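Local coordinates for 6-phosphogluconolactonase (Thermotoga maritima, PDB 1VL1), which hydrolyses 6-phosphogluconolactone to 6-phosphogluconate, the second step of the oxidative stage of the pentose phosphate pathway, at residues A[198-209]-A[224-232]. Numbering follows the deposited sequence.
Sequences RGKEKINRLTEI and EKTVWFVGK
Leu-206 rests on the indole of Trp-228 in a CH-pi contact. Leu-206 CD1 lies 3.6 Å from the centroid of the six-membered ring of Trp-228, only 6° off the ring normal. The methyl is thus centred over one face and nearly equidistant from the six ring carbons. With CG turned away from the backbone N (chi1 176°), Leu-206 sets this methyl over the indole and the other against Val-230. There Leu-206 CD2 meets Val-230 CG2 at 3.9 Å, so one leucine bridges two strand residues. One turn further along the helix, Ile-209 CD1 touches Trp-228 CH2, at 3.9 Å. Toward the start of the helix, Ile-203 CG1 packs on Val-230 CG1 at 3.5 Å.

Beyond Ile-203 the contact becomes polar. Gly-199, at the N-cap position of the helix, donates its N-H to Gly-231 O in a nearly straight bond (Gly-199 N to Gly-231 O 2.9 Å). It continues the parallel pairing of Arg-198 with Gly-231. The chain of Lys-232 bends at chi2 and folds over Gly-199, with Lys-232 CB 3.4 Å from Gly-199 N. Lys-232 NZ is modelled implausibly close to Arg-198 NE. Both are donors, so the placement of these two ends is doubtful.

The contact joins the helix and second strand of the right-handed beta-alpha-beta crossover made by strand 192-198, helix 200-210 and strand 225-231. The helix runs roughly antiparallel to the last strand, at 141°, with the axes 9.0 Å apart. Strand 225-231 lies between strands 192-198 and 16-21, parallel to both. Phe-195 stacks on Trp-228 from the first of these, while Phe-229 packs against helix 25-43.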
# COMPACT_ATOMS: atom_id res chain seq x y z
N ARG A 198 12.87 -2.45 -5.97
CA ARG A 198 13.94 -3.22 -6.57
C ARG A 198 14.56 -2.45 -7.72
O ARG A 198 13.84 -1.75 -8.48
CB ARG A 198 13.45 -4.57 -7.09
CG ARG A 198 12.87 -5.49 -6.01
CD ARG A 198 12.29 -6.75 -6.57
NE ARG A 198 13.30 -7.76 -6.81
CZ ARG A 198 13.03 -9.06 -6.94
NH1 ARG A 198 11.78 -9.53 -6.84
NH2 ARG A 198 14.01 -9.90 -7.15
N GLY A 199 15.88 -2.57 -7.85
CA GLY A 199 16.59 -2.10 -9.02
C GLY A 199 17.23 -0.74 -8.86
O GLY A 199 16.94 0.03 -7.93
N LYS A 200 18.11 -0.43 -9.82
CA LYS A 200 19.00 0.73 -9.74
C LYS A 200 18.26 2.05 -9.72
O LYS A 200 18.62 2.94 -8.97
CB LYS A 200 20.02 0.72 -10.89
CG LYS A 200 21.09 -0.32 -10.66
CD LYS A 200 22.19 -0.36 -11.71
CE LYS A 200 23.24 -1.40 -11.32
NZ LYS A 200 24.17 -1.74 -12.42
N GLU A 201 17.23 2.20 -10.53
CA GLU A 201 16.54 3.49 -10.58
C GLU A 201 15.86 3.84 -9.27
O GLU A 201 15.88 5.01 -8.84
CB GLU A 201 15.51 3.53 -11.71
CG GLU A 201 15.13 4.93 -12.13
CD GLU A 201 16.26 5.73 -12.81
OE1 GLU A 201 17.43 5.26 -12.92
OE2 GLU A 201 15.97 6.85 -13.27
N LYS A 202 15.21 2.85 -8.65
CA LYS A 202 14.52 3.09 -7.40
C LYS A 202 15.54 3.27 -6.26
O LYS A 202 15.33 4.07 -5.38
CB LYS A 202 13.53 2.01 -7.09
CG LYS A 202 12.45 1.97 -8.15
CD LYS A 202 11.39 1.09 -7.79
CE LYS A 202 10.38 0.96 -8.93
NZ LYS A 202 9.27 0.11 -8.44
N ILE A 203 16.65 2.54 -6.32
CA ILE A 203 17.76 2.82 -5.39
C ILE A 203 18.22 4.28 -5.52
O ILE A 203 18.45 4.98 -4.53
CB ILE A 203 18.94 1.83 -5.61
CG1 ILE A 203 18.54 0.44 -5.14
CG2 ILE A 203 20.14 2.32 -4.83
CD1 ILE A 203 19.40 -0.63 -5.65
N ASN A 204 18.30 4.77 -6.74
CA ASN A 204 18.71 6.16 -6.95
C ASN A 204 17.71 7.07 -6.24
O ASN A 204 18.10 8.00 -5.50
CB ASN A 204 18.75 6.51 -8.45
CG ASN A 204 19.91 5.93 -9.16
OD1 ASN A 204 20.96 5.72 -8.58
ND2 ASN A 204 19.75 5.68 -10.46
N ARG A 205 16.42 6.80 -6.42
CA ARG A 205 15.41 7.62 -5.75
C ARG A 205 15.52 7.52 -4.23
O ARG A 205 15.41 8.53 -3.53
CB ARG A 205 13.99 7.22 -6.14
CG ARG A 205 13.65 7.42 -7.60
CD ARG A 205 13.61 8.86 -8.10
NE ARG A 205 14.91 9.33 -8.49
CZ ARG A 205 15.56 8.96 -9.59
NH1 ARG A 205 15.02 8.09 -10.45
NH2 ARG A 205 16.76 9.45 -9.86
N LEU A 206 15.75 6.30 -3.71
CA LEU A 206 15.98 6.16 -2.28
C LEU A 206 17.18 6.95 -1.81
O LEU A 206 17.14 7.60 -0.75
CB LEU A 206 16.09 4.70 -1.86
CG LEU A 206 16.42 4.52 -0.36
CD1 LEU A 206 15.31 5.05 0.52
CD2 LEU A 206 16.58 3.04 -0.15
N THR A 207 18.27 6.98 -2.58
CA THR A 207 19.41 7.82 -2.14
C THR A 207 19.06 9.31 -2.08
O THR A 207 19.55 10.00 -1.23
CB THR A 207 20.66 7.62 -2.97
OG1 THR A 207 20.45 7.99 -4.33
CG2 THR A 207 21.11 6.13 -2.94
N GLU A 208 18.22 9.76 -3.01
CA GLU A 208 17.73 11.13 -2.98
C GLU A 208 16.90 11.39 -1.72
O GLU A 208 17.07 12.44 -1.07
CB GLU A 208 16.94 11.41 -4.27
CG GLU A 208 17.81 11.34 -5.53
CD GLU A 208 17.04 11.36 -6.85
OE1 GLU A 208 15.80 11.38 -6.86
OE2 GLU A 208 17.72 11.33 -7.89
N ILE A 209 16.07 10.43 -1.33
CA ILE A 209 15.27 10.50 -0.09
C ILE A 209 16.18 10.59 1.15
O ILE A 209 15.93 11.38 2.06
CB ILE A 209 14.30 9.29 -0.02
CG1 ILE A 209 13.15 9.57 -0.99
CG2 ILE A 209 13.75 9.11 1.34
CD1 ILE A 209 12.37 8.37 -1.41
N GLU A 224 5.73 4.05 14.29
CA GLU A 224 6.69 3.28 15.05
C GLU A 224 7.97 3.08 14.24
O GLU A 224 9.08 3.25 14.75
CB GLU A 224 6.10 1.93 15.46
CG GLU A 224 5.05 2.04 16.55
CD GLU A 224 5.63 2.60 17.83
OE1 GLU A 224 6.69 2.09 18.27
OE2 GLU A 224 5.04 3.56 18.38
N LYS A 225 7.79 2.71 12.99
CA LYS A 225 8.92 2.37 12.12
C LYS A 225 8.62 2.46 10.64
O LYS A 225 7.52 2.17 10.23
CB LYS A 225 9.37 0.95 12.42
CG LYS A 225 10.82 0.71 12.14
CD LYS A 225 11.29 -0.71 12.59
CE LYS A 225 11.18 -0.86 14.05
NZ LYS A 225 12.13 -1.91 14.59
N THR A 226 9.63 2.85 9.86
CA THR A 226 9.60 2.76 8.41
C THR A 226 10.72 1.82 7.99
O THR A 226 11.85 1.92 8.46
CB THR A 226 9.81 4.12 7.78
OG1 THR A 226 8.84 5.04 8.29
CG2 THR A 226 9.61 4.09 6.35
N VAL A 227 10.37 0.87 7.15
CA VAL A 227 11.30 -0.15 6.68
C VAL A 227 11.30 -0.23 5.18
O VAL A 227 10.24 -0.34 4.56
CB VAL A 227 10.87 -1.52 7.21
CG1 VAL A 227 11.88 -2.58 6.69
CG2 VAL A 227 10.80 -1.55 8.77
N TRP A 228 12.49 -0.20 4.57
CA TRP A 228 12.63 -0.41 3.14
C TRP A 228 13.25 -1.81 2.92
O TRP A 228 14.24 -2.17 3.53
CB TRP A 228 13.56 0.63 2.53
CG TRP A 228 13.01 2.05 2.59
CD1 TRP A 228 12.93 2.82 3.71
CD2 TRP A 228 12.48 2.82 1.53
NE1 TRP A 228 12.39 4.04 3.41
CE2 TRP A 228 12.05 4.05 2.08
CE3 TRP A 228 12.30 2.61 0.18
CZ2 TRP A 228 11.53 5.07 1.31
CZ3 TRP A 228 11.77 3.63 -0.59
CH2 TRP A 228 11.37 4.83 -0.01
N PHE A 229 12.66 -2.57 1.99
CA PHE A 229 13.24 -3.82 1.54
C PHE A 229 13.68 -3.55 0.11
O PHE A 229 12.84 -3.39 -0.79
CB PHE A 229 12.21 -4.94 1.60
CG PHE A 229 11.75 -5.28 2.97
CD1 PHE A 229 12.53 -6.04 3.78
CD2 PHE A 229 10.51 -4.84 3.46
CE1 PHE A 229 12.13 -6.34 5.08
CE2 PHE A 229 10.10 -5.16 4.77
CZ PHE A 229 10.89 -5.92 5.55
N VAL A 230 14.99 -3.48 -0.10
CA VAL A 230 15.57 -3.05 -1.36
C VAL A 230 16.30 -4.19 -2.05
O VAL A 230 17.26 -4.74 -1.49
CB VAL A 230 16.55 -1.93 -1.12
CG1 VAL A 230 17.12 -1.41 -2.47
CG2 VAL A 230 15.88 -0.83 -0.30
N GLY A 231 15.80 -4.55 -3.23
CA GLY A 231 16.40 -5.62 -4.04
C GLY A 231 17.28 -5.06 -5.15
O GLY A 231 17.04 -3.97 -5.63
N LYS A 232 18.27 -5.85 -5.55
CA LYS A 232 19.21 -5.58 -6.68
C LYS A 232 20.56 -4.94 -6.26
O LYS A 232 21.10 -5.18 -5.15
CB LYS A 232 18.56 -4.74 -7.79
CG LYS A 232 17.81 -5.51 -8.88
CD LYS A 232 16.55 -6.20 -8.39
CE LYS A 232 15.66 -6.57 -9.60
NZ LYS A 232 14.27 -7.05 -9.25